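Local coordinates for protein glutathione S-Transferase (Caenorhabditis elegans, PDB 1YQ1) that probably catalyses the transfer of glutathione to electrophilic substrates, giving S-substituted glutathiones, as a two-chain sigma-class enzyme, at residues A[8-13]-A[33-38]; A[47-52]-A[62-67]; A[137-142]-A[181-186]. One frame throughout, in Å; residues are numbered along the deposited sequence.

From the N terminus, contact 1 comes first: it joins strand 4-9 to strand 30-34 and closes the loop that holds helix 16-25. Contact 2 follows, bringing loop 47-52 back to the start of helix 65-76 and closing the short hairpin of strands 54-57 and 61-62. Contact 3 lies in the helical domain, where helix 121-144 meets helix 181-191, and closes the connection that includes helix 157-171. The three run in series; none nests or crosses. Contacts 1 and 2 touch through Leu52, which packs on Tyr8, Phe9 and Met34. Contact 3 is about 30 Å, centre to centre, from each of them. Within the dimer, however, its Ile137 packs on Met49 of the second subunit.

Contact 1 of 3, residues A[8-13]-A[33-38]; sequences YFFFRG and RMNPDQ
Three carbons of 8-13 lie round the backbone O of Met34. Phe9 CA makes a CA-H...O contact with Met34 O at 3.3 Å. Phe9 CD1 reaches the same oxygen with the ring edge, near the ring plane. Phe10 CD2 comes to it obliquely at 3.5 Å. Beside this, Met34 N is hydrogen-bonded to Tyr8 O. The position of Tyr8 O is less sure, so the length of that bond is doubtful. Tyr8 pairs with Arg33, and Phe9 with the selenomethionine Met34, as parallel bridges.

After the bridges the chains part, and the rings of Phe9 and Phe10 pack against residues 33-36. In Phe9, chi1 of -47° sets CG anti to the carbonyl carbon and 4.1 Å from Pro36 CB. One face of its ring receives that CB, a CH-pi contact of 4.2 Å to the centroid. Phe9 CD1 also touches Met34 CB, at 3.7 Å. Arg33 CB sits over one face of the Phe10 ring, 4.2 Å from the centroid. Pro36 CD is at the ring edge. The Asn35 amide stands almost perpendicular to the ring, with ND2 3.5 Å from Phe10 CE2. Much of this patch lies at the surface.

Arg19 of helix 16-25 hydrogen-bonds Phe9 O and Phe11 O. The helix thus holds the loop that follows the first strand. Two neighbouring parallel strands linked through a helix form the beta-alpha-beta unit that opens the thioredoxin-like domain of glutathione transferases.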
loop_
_atom_site.group_PDB
_atom_site.type_symbol
_atom_site.label_atom_id
_atom_site.label_comp_id
_atom_site.label_asym_id
_atom_site.label_seq_id
_atom_site.Cartn_x
_atom_site.Cartn_y
_atom_site.Cartn_z
ATOM N N TYR A 8 7.944 13.996 -10.540
ATOM C CA TYR A 8 7.220 12.893 -11.173
ATOM C C TYR A 8 7.118 13.105 -12.686
ATOM O O TYR A 8 7.456 14.163 -13.181
ATOM C CB TYR A 8 5.820 12.769 -10.565
ATOM C CG TYR A 8 5.103 11.505 -10.962
ATOM C CD1 TYR A 8 5.506 10.264 -10.466
ATOM C CD2 TYR A 8 4.053 11.543 -11.873
ATOM C CE1 TYR A 8 4.877 9.088 -10.876
ATOM C CE2 TYR A 8 3.420 10.377 -12.292
ATOM C CZ TYR A 8 3.838 9.158 -11.794
ATOM O OH TYR A 8 3.236 8.019 -12.256
ATOM N N PHE A 9 6.627 12.111 -13.414
ATOM C CA PHE A 9 6.546 12.199 -14.866
ATOM C C PHE A 9 5.440 13.042 -15.473
ATOM O O PHE A 9 4.478 13.402 -14.811
ATOM C CB PHE A 9 6.475 10.801 -15.450
ATOM C CG PHE A 9 7.489 9.867 -14.878
ATOM C CD1 PHE A 9 8.839 10.200 -14.893
ATOM C CD2 PHE A 9 7.097 8.667 -14.296
ATOM C CE1 PHE A 9 9.788 9.357 -14.334
ATOM C CE2 PHE A 9 8.038 7.812 -13.732
ATOM C CZ PHE A 9 9.389 8.162 -13.752
ATOM N N PHE A 10 5.591 13.337 -16.760
ATOM C CA PHE A 10 4.641 14.157 -17.505
ATOM C C PHE A 10 3.205 13.659 -17.398
ATOM O O PHE A 10 2.269 14.459 -17.427
ATOM C CB PHE A 10 5.031 14.227 -18.999
ATOM C CG PHE A 10 6.322 14.995 -19.281
ATOM C CD1 PHE A 10 6.315 16.385 -19.415
ATOM C CD2 PHE A 10 7.543 14.327 -19.417
ATOM C CE1 PHE A 10 7.493 17.086 -19.673
ATOM C CE2 PHE A 10 8.723 15.029 -19.677
ATOM C CZ PHE A 10 8.695 16.403 -19.804
ATOM N N PHE A 11 3.020 12.351 -17.256
ATOM C CA PHE A 11 1.674 11.793 -17.201
ATOM C C PHE A 11 1.037 11.706 -15.827
ATOM O O PHE A 11 1.687 11.934 -14.803
ATOM C CB PHE A 11 1.655 10.412 -17.856
ATOM C CG PHE A 11 2.571 9.417 -17.202
ATOM C CD1 PHE A 11 3.950 9.589 -17.234
ATOM C CD2 PHE A 11 2.051 8.311 -16.544
ATOM C CE1 PHE A 11 4.794 8.679 -16.621
ATOM C CE2 PHE A 11 2.890 7.399 -15.928
ATOM C CZ PHE A 11 4.271 7.586 -15.967
ATOM N N ARG A 12 -0.251 11.369 -15.820
ATOM C CA ARG A 12 -1.020 11.248 -14.587
ATOM C C ARG A 12 -0.444 10.197 -13.649
ATOM O O ARG A 12 -0.091 10.483 -12.497
ATOM C CB ARG A 12 -2.462 10.891 -14.924
ATOM C CG ARG A 12 -3.392 12.066 -14.906
ATOM C CD ARG A 12 -4.508 11.915 -15.906
ATOM N NE ARG A 12 -5.354 10.753 -15.661
ATOM C CZ ARG A 12 -5.058 9.515 -16.032
ATOM N NH1 ARG A 12 -3.924 9.257 -16.675
ATOM N NH2 ARG A 12 -5.900 8.532 -15.761
ATOM N N GLY A 13 -0.382 8.971 -14.154
ATOM C CA GLY A 13 0.153 7.865 -13.391
ATOM C C GLY A 13 -0.194 7.835 -11.920
ATOM O O GLY A 13 -1.344 8.034 -11.527
ATOM N N ARG A 33 8.230 17.806 -13.431
ATOM C CA ARG A 33 7.959 16.721 -14.365
ATOM C C ARG A 33 9.272 16.118 -14.822
ATOM O O ARG A 33 10.193 16.836 -15.200
ATOM C CB ARG A 33 7.201 17.217 -15.599
ATOM C CG ARG A 33 5.722 16.931 -15.590
ATOM C CD ARG A 33 5.040 17.716 -14.489
ATOM N NE ARG A 33 5.138 19.162 -14.696
ATOM C CZ ARG A 33 4.596 19.815 -15.722
ATOM N NH1 ARG A 33 3.909 19.157 -16.650
ATOM N NH2 ARG A 33 4.743 21.130 -15.823
HETATM N N MSE A 34 9.347 14.793 -14.783
HETATM C CA MSE A 34 10.533 14.070 -15.205
HETATM C C MSE A 34 10.265 13.324 -16.492
HETATM O O MSE A 34 9.156 12.859 -16.741
HETATM C CB MSE A 34 10.972 13.082 -14.128
HETATM C CG MSE A 34 11.805 13.715 -13.040
HETATM SE SE MSE A 34 13.360 14.575 -13.803
HETATM C CE MSE A 34 12.791 16.416 -13.676
ATOM N N ASN A 35 11.293 13.203 -17.312
ATOM C CA ASN A 35 11.144 12.518 -18.575
ATOM C C ASN A 35 11.290 11.013 -18.389
ATOM O O ASN A 35 12.368 10.508 -18.073
ATOM C CB ASN A 35 12.182 13.036 -19.565
ATOM C CG ASN A 35 11.728 12.906 -20.994
ATOM O OD1 ASN A 35 12.452 13.271 -21.916
ATOM N ND2 ASN A 35 10.519 12.387 -21.192
ATOM N N PRO A 36 10.192 10.274 -18.566
ATOM C CA PRO A 36 10.255 8.824 -18.409
ATOM C C PRO A 36 11.107 8.245 -19.534
ATOM O O PRO A 36 11.676 7.159 -19.416
ATOM C CB PRO A 36 8.794 8.415 -18.506
ATOM C CG PRO A 36 8.258 9.415 -19.487
ATOM C CD PRO A 36 8.852 10.702 -18.995
ATOM N N ASP A 37 11.191 8.998 -20.627
ATOM C CA ASP A 37 11.962 8.605 -21.799
ATOM C C ASP A 37 13.307 9.304 -21.820
ATOM O O ASP A 37 13.850 9.550 -22.890
ATOM C CB ASP A 37 11.201 8.976 -23.070
ATOM C CG ASP A 37 10.047 8.040 -23.359
ATOM O OD1 ASP A 37 10.117 6.854 -22.972
ATOM O OD2 ASP A 37 9.071 8.493 -23.994
ATOM N N GLN A 38 13.854 9.621 -20.651
ATOM C CA GLN A 38 15.132 10.325 -20.602
ATOM C C GLN A 38 15.820 10.249 -19.246
ATOM O O GLN A 38 16.915 10.781 -19.065
ATOM C CB GLN A 38 14.922 11.799 -21.010
ATOM C CG GLN A 38 16.109 12.759 -20.771
ATOM C CD GLN A 38 17.342 12.455 -21.625
ATOM O OE1 GLN A 38 17.804 11.313 -21.691
ATOM N NE2 GLN A 38 17.888 13.490 -22.267
#

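Contact 2 of 3, residues A[47-52]-A[62-67]; sequences TPMKQL and LPQSGA
The loop leading into strand 54-57 meets the turn before helix 65-76 in the thioredoxin-like domain, where Pro48 and the selenomethionine Met49 pack against Pro63. Pro48 CB lies 3.6 Å from Pro63 CB. Met49 crosses the same proline obliquely. Its CG is 3.7 Å from Pro63 CG, and its SE is also 3.7 Å from Pro63 CG. The CE methyl follows at 4.0 Å from Pro63 CG. Beyond CG the Met49 chain is extended (chi2 -176°), which places SE against Pro63 CG and near Gln64.

Gln64 approaches that selenium with its amide oxygen: OE1 is 3.8 Å from Met49 SE, and the two side chains cross at about a right angle. The Gln64 chain bends at chi2 (-69°), and the amide oxygen is the atom that reaches SE. The contact between the segments is thus packing, with no hydrogen bond across it. Gln64 is the N-cap residue of helix 65-76, and Ser65 begins the helix. In related transferases this helix start borders the glutathione site, so the loop probably packs beside that site here too.

Within 47-52, a backbone hydrogen bond from Lys50 N to Thr47 O closes the turn that presents Pro48 and Met49. Residues of the second subunit pack on 62-67: Trp88 of that subunit on Pro63, and its Asp94 on Gln64.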
loop_
_atom_site.group_PDB
_atom_site.type_symbol
_atom_site.label_atom_id
_atom_site.label_comp_id
_atom_site.label_asym_id
_atom_site.label_seq_id
_atom_site.Cartn_x
_atom_site.Cartn_y
_atom_site.Cartn_z
ATOM N N THR A 47 17.611 8.734 -5.927
ATOM C CA THR A 47 16.291 9.126 -5.464
ATOM C C THR A 47 16.035 8.270 -4.229
ATOM O O THR A 47 16.310 7.076 -4.245
ATOM C CB THR A 47 15.250 8.848 -6.542
ATOM O OG1 THR A 47 15.664 9.475 -7.761
ATOM C CG2 THR A 47 13.915 9.406 -6.148
ATOM N N PRO A 48 15.512 8.868 -3.146
ATOM C CA PRO A 48 15.209 8.211 -1.865
ATOM C C PRO A 48 15.038 6.673 -1.865
ATOM O O PRO A 48 15.690 5.969 -1.078
ATOM C CB PRO A 48 13.959 8.952 -1.402
ATOM C CG PRO A 48 14.256 10.356 -1.833
ATOM C CD PRO A 48 14.831 10.177 -3.229
HETATM N N MSE A 49 14.152 6.163 -2.720
HETATM C CA MSE A 49 13.916 4.726 -2.850
HETATM C C MSE A 49 13.888 4.422 -4.329
HETATM O O MSE A 49 13.020 3.694 -4.812
HETATM C CB MSE A 49 12.588 4.326 -2.240
HETATM C CG MSE A 49 12.549 4.462 -0.752
HETATM SE SE MSE A 49 10.891 3.815 -0.059
HETATM C CE MSE A 49 11.309 3.931 1.824
ATOM N N LYS A 50 14.845 5.024 -5.031
ATOM C CA LYS A 50 15.022 4.905 -6.469
ATOM C C LYS A 50 13.717 4.851 -7.273
ATOM O O LYS A 50 13.563 4.014 -8.162
ATOM C CB LYS A 50 15.896 3.692 -6.758
ATOM C CG LYS A 50 17.066 3.592 -5.798
ATOM C CD LYS A 50 18.025 2.461 -6.157
ATOM C CE LYS A 50 18.969 2.141 -5.008
ATOM N NZ LYS A 50 19.797 3.318 -4.632
ATOM N N GLN A 51 12.787 5.754 -6.965
ATOM C CA GLN A 51 11.506 5.803 -7.675
ATOM C C GLN A 51 10.716 7.090 -7.430
ATOM O O GLN A 51 10.766 7.658 -6.345
ATOM C CB GLN A 51 10.625 4.599 -7.289
ATOM C CG GLN A 51 10.483 3.520 -8.373
ATOM C CD GLN A 51 9.507 3.890 -9.493
ATOM O OE1 GLN A 51 9.314 3.132 -10.446
ATOM N NE2 GLN A 51 8.886 5.050 -9.376
ATOM N N LEU A 52 9.992 7.533 -8.454
ATOM C CA LEU A 52 9.148 8.715 -8.373
ATOM C C LEU A 52 7.728 8.261 -8.058
ATOM O O LEU A 52 7.383 7.114 -8.295
ATOM C CB LEU A 52 9.180 9.461 -9.700
ATOM C CG LEU A 52 10.204 10.601 -9.718
ATOM C CD1 LEU A 52 11.468 10.213 -8.956
ATOM C CD2 LEU A 52 10.499 10.977 -11.152
ATOM N N LEU A 62 9.942 12.521 0.575
ATOM C CA LEU A 62 9.023 11.441 0.881
ATOM C C LEU A 62 8.845 10.650 -0.404
ATOM O O LEU A 62 8.216 11.119 -1.351
ATOM C CB LEU A 62 7.689 11.987 1.352
ATOM C CG LEU A 62 6.851 10.921 2.041
ATOM C CD1 LEU A 62 7.500 10.545 3.357
ATOM C CD2 LEU A 62 5.455 11.438 2.258
ATOM N N PRO A 63 9.396 9.423 -0.445
ATOM C CA PRO A 63 9.364 8.500 -1.584
ATOM C C PRO A 63 8.160 7.624 -1.990
ATOM O O PRO A 63 8.317 6.800 -2.892
ATOM C CB PRO A 63 10.607 7.652 -1.342
ATOM C CG PRO A 63 10.595 7.513 0.124
ATOM C CD PRO A 63 10.302 8.909 0.599
ATOM N N GLN A 64 6.981 7.756 -1.391
ATOM C CA GLN A 64 5.894 6.881 -1.854
ATOM C C GLN A 64 4.579 7.556 -2.213
ATOM O O GLN A 64 4.099 8.404 -1.476
ATOM C CB GLN A 64 5.617 5.788 -0.822
ATOM C CG GLN A 64 6.699 4.709 -0.741
ATOM C CD GLN A 64 6.769 3.825 -1.972
ATOM O OE1 GLN A 64 7.806 3.232 -2.244
ATOM N NE2 GLN A 64 5.668 3.720 -2.712
ATOM N N SER A 65 3.980 7.175 -3.336
ATOM C CA SER A 65 2.711 7.782 -3.718
ATOM C C SER A 65 1.759 7.749 -2.516
ATOM O O SER A 65 1.179 8.762 -2.128
ATOM C CB SER A 65 2.078 7.022 -4.888
ATOM O OG SER A 65 1.048 6.140 -4.445
ATOM N N GLY A 66 1.618 6.572 -1.921
ATOM C CA GLY A 66 0.737 6.418 -0.781
ATOM C C GLY A 66 1.226 7.127 0.462
ATOM O O GLY A 66 0.425 7.700 1.202
ATOM N N ALA A 67 2.534 7.076 0.705
ATOM C CA ALA A 67 3.107 7.735 1.871
ATOM C C ALA A 67 2.888 9.236 1.694
ATOM O O ALA A 67 2.410 9.933 2.591
ATOM C CB ALA A 67 4.580 7.421 1.967
#

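Contact 3 of 3, residues A[137-142]-A[181-186]; sequences ILNGLL and TKLAAL
The segments 137-142 of helix 121-144 and 181-186 of helix 181-191 cross at 68°, their axes 10.0 Å apart at closest approach. Asn139 and Leu183 bring the backbones nearest. Leu183 touches Leu138, Asn139 and Leu142. Its CD2 meets Leu138 CD2 at 3.5 Å, the two side chains crossing at about a right angle. Its CG lies 3.7 Å from the amide oxygen OD1 of Asn139. Leu142 comes from the next turn of its helix. Its CD2 rests against the backbone of the other helix, 3.6 Å from Leu183 N, and also reaches the CB of Lys182. The other branch of Leu142, CD1, touches Leu186 CD2 at 3.8 Å. At the exposed margin the Lys182 chain bends at chi3 (-78°), which sets CE; beyond it NZ lies 3.9 Å from Asn139 CB. The contact is packing, mostly of leucines, with Asn139 and Lys182 at its side.

The crossing lies in the all-helical C-terminal domain of the transferase. Leu150 from a loop touches Leu138, Leu142 and Leu186 together. Helix 83-109 packs on Leu138 through Val92, and helix 157-171 reaches Leu138 and Leu186 through Val162 and Val163.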
loop_
_atom_site.group_PDB
_atom_site.type_symbol
_atom_site.label_atom_id
_atom_site.label_comp_id
_atom_site.label_asym_id
_atom_site.label_seq_id
_atom_site.Cartn_x
_atom_site.Cartn_y
_atom_site.Cartn_z
ATOM N N ILE A 137 -17.195 -3.860 -3.691
ATOM C CA ILE A 137 -16.792 -3.351 -2.392
ATOM C C ILE A 137 -16.811 -1.829 -2.501
ATOM O O ILE A 137 -17.165 -1.126 -1.560
ATOM C CB ILE A 137 -15.371 -3.900 -1.996
ATOM C CG1 ILE A 137 -14.825 -3.177 -0.765
ATOM C CG2 ILE A 137 -14.424 -3.802 -3.160
ATOM C CD1 ILE A 137 -14.355 -1.765 -1.000
ATOM N N LEU A 138 -16.468 -1.325 -3.677
ATOM C CA LEU A 138 -16.449 0.110 -3.906
ATOM C C LEU A 138 -17.871 0.657 -3.886
ATOM O O LEU A 138 -18.100 1.772 -3.428
ATOM C CB LEU A 138 -15.758 0.417 -5.242
ATOM C CG LEU A 138 -14.813 1.621 -5.271
ATOM C CD1 LEU A 138 -13.809 1.528 -4.144
ATOM C CD2 LEU A 138 -14.099 1.663 -6.597
ATOM N N ASN A 139 -18.824 -0.128 -4.379
ATOM C CA ASN A 139 -20.231 0.281 -4.387
ATOM C C ASN A 139 -20.820 0.221 -2.975
ATOM O O ASN A 139 -21.614 1.080 -2.587
ATOM C CB ASN A 139 -21.069 -0.628 -5.284
ATOM C CG ASN A 139 -20.677 -0.544 -6.735
ATOM O OD1 ASN A 139 -20.595 0.545 -7.308
ATOM N ND2 ASN A 139 -20.446 -1.701 -7.350
ATOM N N GLY A 140 -20.439 -0.811 -2.225
ATOM C CA GLY A 140 -20.930 -0.973 -0.869
ATOM C C GLY A 140 -20.729 0.287 -0.055
ATOM O O GLY A 140 -21.643 0.750 0.620
ATOM N N LEU A 141 -19.522 0.842 -0.115
ATOM C CA LEU A 141 -19.204 2.069 0.607
ATOM C C LEU A 141 -20.051 3.177 0.010
ATOM O O LEU A 141 -20.715 3.924 0.714
ATOM C CB LEU A 141 -17.725 2.405 0.426
ATOM C CG LEU A 141 -16.809 1.233 0.758
ATOM C CD1 LEU A 141 -15.392 1.521 0.312
ATOM C CD2 LEU A 141 -16.873 0.976 2.246
ATOM N N LEU A 142 -20.026 3.255 -1.310
ATOM C CA LEU A 142 -20.767 4.259 -2.043
ATOM C C LEU A 142 -22.236 4.333 -1.634
ATOM O O LEU A 142 -22.833 5.404 -1.679
ATOM C CB LEU A 142 -20.629 3.981 -3.539
ATOM C CG LEU A 142 -20.209 5.154 -4.431
ATOM C CD1 LEU A 142 -19.155 6.036 -3.743
ATOM C CD2 LEU A 142 -19.691 4.582 -5.750
ATOM N N THR A 181 -23.873 3.495 -12.774
ATOM C CA THR A 181 -24.522 4.720 -12.345
ATOM C C THR A 181 -24.013 5.325 -11.035
ATOM O O THR A 181 -24.121 6.535 -10.831
ATOM C CB THR A 181 -26.039 4.485 -12.221
ATOM O OG1 THR A 181 -26.277 3.255 -11.513
ATOM C CG2 THR A 181 -26.681 4.411 -13.611
ATOM N N LYS A 182 -23.467 4.497 -10.150
ATOM C CA LYS A 182 -22.976 4.983 -8.863
ATOM C C LYS A 182 -21.530 5.491 -8.884
ATOM O O LYS A 182 -21.260 6.644 -8.543
ATOM C CB LYS A 182 -23.133 3.882 -7.813
ATOM C CG LYS A 182 -24.570 3.675 -7.359
ATOM C CD LYS A 182 -24.725 2.435 -6.480
ATOM C CE LYS A 182 -24.732 1.157 -7.323
ATOM N NZ LYS A 182 -24.735 -0.074 -6.483
ATOM N N LEU A 183 -20.606 4.616 -9.269
ATOM C CA LEU A 183 -19.196 4.970 -9.358
ATOM C C LEU A 183 -19.035 6.198 -10.245
ATOM O O LEU A 183 -18.178 7.042 -10.003
ATOM C CB LEU A 183 -18.404 3.802 -9.945
ATOM C CG LEU A 183 -18.070 2.664 -8.990
ATOM C CD1 LEU A 183 -17.695 1.400 -9.748
ATOM C CD2 LEU A 183 -16.941 3.125 -8.091
ATOM N N ALA A 184 -19.858 6.290 -11.282
ATOM C CA ALA A 184 -19.802 7.431 -12.178
ATOM C C ALA A 184 -20.196 8.660 -11.379
ATOM O O ALA A 184 -19.564 9.714 -11.470
ATOM C CB ALA A 184 -20.758 7.235 -13.324
ATOM N N ALA A 185 -21.252 8.513 -10.587
ATOM C CA ALA A 185 -21.740 9.600 -9.751
ATOM C C ALA A 185 -20.590 10.136 -8.905
ATOM O O ALA A 185 -20.417 11.349 -8.756
ATOM C CB ALA A 185 -22.855 9.089 -8.854
ATOM N N LEU A 186 -19.810 9.213 -8.348
ATOM C CA LEU A 186 -18.668 9.568 -7.523
ATOM C C LEU A 186 -17.706 10.434 -8.322
ATOM O O LEU A 186 -17.411 11.563 -7.933
ATOM C CB LEU A 186 -17.954 8.298 -7.032
ATOM C CG LEU A 186 -16.633 8.461 -6.264
ATOM C CD1 LEU A 186 -16.814 9.347 -5.047
ATOM C CD2 LEU A 186 -16.122 7.098 -5.858
#